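Local coordinates for protein B-agarase (Agarivorans gilvus, PDB 5Z6P) that is a glycoside hydrolase of family 50 with agarase activity, probably hydrolysing the beta-glycosidic bonds of agarose, at residues E358-R361 against A362-W366. Sequence-based numbering, arbitrary orientation.
Sequences EVRR and AMYQW
Arg-360, near the end of helix 353-361, meets Tyr-364 four residues on. Arg-360 CD lies 3.5 Å from Tyr-364 OH and 3.6 Å from Tyr-364 CE2. The bend at chi2 (60°) brings CD to the phenol, and the one at chi3 (63°) turns NE toward the sulfur of Met-363. The guanidinium and ring planes stand 75° apart. Met-363 SD comes to 3.9 Å from Arg-360 NE, so sulfur and phenol both border this buried arginine. The Arg-361 side chain reaches the backbone carbonyl of Tyr-364 through a water. Arg-361 NH1 donates to the water oxygen at 3.0 Å, the water lying at the guanidinium edge, in its plane, and the water donates to Tyr-364 O.

The backbone sets these positions. Ala-362 N donates to Glu-358 O at 3.1 Å, an i to i+4 helical bond. The next two bonds span three residues. Met-363 N bonds to Arg-360 O at 2.9 Å, and Tyr-364 N to Arg-361 O at 3.2 Å. The latter bond closes a type I beta turn from Arg-361 to Tyr-364.

Tyr-364 OH and Arg-360 NH1 both hydrogen-bond Ile-316 O. This ties the end of helix 353-361 to strand 315-325, while backbone bonds from Ala-362 and Met-363 join the turn to the loop holding Gly-221 and Ile-223.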
# COMPACT_ATOMS: atom_id res chain seq x y z
N GLU A 358 11.48 14.68 22.78
CA GLU A 358 12.76 14.32 23.36
C GLU A 358 13.07 12.81 23.23
O GLU A 358 14.23 12.42 23.09
CB GLU A 358 12.81 14.75 24.82
CG GLU A 358 12.76 16.27 25.00
CD GLU A 358 12.68 16.70 26.45
OE1 GLU A 358 11.56 16.96 26.94
OE2 GLU A 358 13.74 16.78 27.11
N VAL A 359 12.03 11.99 23.28
CA VAL A 359 12.22 10.56 23.08
C VAL A 359 12.73 10.28 21.67
O VAL A 359 13.65 9.49 21.48
CB VAL A 359 10.91 9.78 23.32
CG1 VAL A 359 11.08 8.32 22.95
CG2 VAL A 359 10.49 9.92 24.75
N ARG A 360 12.16 10.96 20.68
CA ARG A 360 12.56 10.75 19.30
C ARG A 360 14.00 11.20 19.05
O ARG A 360 14.78 10.45 18.48
CB ARG A 360 11.63 11.48 18.33
CG ARG A 360 12.16 11.52 16.89
CD ARG A 360 12.35 10.11 16.31
NE ARG A 360 11.09 9.40 16.21
CZ ARG A 360 10.28 9.45 15.15
NH1 ARG A 360 10.61 10.18 14.09
NH2 ARG A 360 9.15 8.77 15.16
N ARG A 361 14.34 12.41 19.48
CA ARG A 361 15.69 12.92 19.30
C ARG A 361 16.74 12.02 19.95
O ARG A 361 17.82 11.81 19.39
CB ARG A 361 15.80 14.36 19.85
CG ARG A 361 17.19 14.97 19.78
CD ARG A 361 17.79 14.88 18.39
NE ARG A 361 19.13 15.46 18.29
CZ ARG A 361 20.27 14.79 18.48
NH1 ARG A 361 20.25 13.51 18.81
NH2 ARG A 361 21.43 15.41 18.34
N ALA A 362 16.42 11.46 21.11
CA ALA A 362 17.37 10.57 21.79
C ALA A 362 17.55 9.23 21.06
O ALA A 362 18.45 8.45 21.40
CB ALA A 362 16.93 10.34 23.21
N MET A 363 16.72 8.94 20.06
CA MET A 363 16.91 7.71 19.30
C MET A 363 18.14 7.79 18.39
O MET A 363 18.73 6.77 18.04
CB MET A 363 15.68 7.38 18.44
CG MET A 363 14.46 6.91 19.21
SD MET A 363 13.03 6.66 18.11
CE MET A 363 13.52 5.17 17.25
N TYR A 364 18.51 9.01 18.01
CA TYR A 364 19.60 9.18 17.07
C TYR A 364 20.96 9.29 17.75
O TYR A 364 21.19 10.17 18.58
CB TYR A 364 19.36 10.41 16.18
CG TYR A 364 18.03 10.36 15.45
CD1 TYR A 364 17.87 9.58 14.32
CD2 TYR A 364 16.93 11.08 15.92
CE1 TYR A 364 16.66 9.52 13.65
CE2 TYR A 364 15.70 11.01 15.26
CZ TYR A 364 15.58 10.23 14.13
OH TYR A 364 14.37 10.17 13.48
N GLN A 365 21.85 8.38 17.41
CA GLN A 365 23.23 8.44 17.85
C GLN A 365 23.97 9.61 17.20
O GLN A 365 24.85 10.19 17.80
CB GLN A 365 23.97 7.14 17.52
CG GLN A 365 23.57 5.94 18.35
CD GLN A 365 24.38 4.70 18.00
OE1 GLN A 365 24.89 4.57 16.88
NE2 GLN A 365 24.49 3.79 18.94
N TRP A 366 23.61 9.92 15.95
CA TRP A 366 24.23 11.04 15.25
C TRP A 366 23.26 11.85 14.41
O TRP A 366 22.47 11.31 13.63
CB TRP A 366 25.36 10.54 14.35
CG TRP A 366 26.00 11.62 13.54
CD1 TRP A 366 27.04 12.42 13.92
CD2 TRP A 366 25.67 12.01 12.20
NE1 TRP A 366 27.37 13.28 12.91
CE2 TRP A 366 26.55 13.05 11.84
CE3 TRP A 366 24.72 11.58 11.27
CZ2 TRP A 366 26.49 13.67 10.59
CZ3 TRP A 366 24.67 12.19 10.04
CH2 TRP A 366 25.56 13.23 9.71
O HOH W 1 23.03 12.54 19.12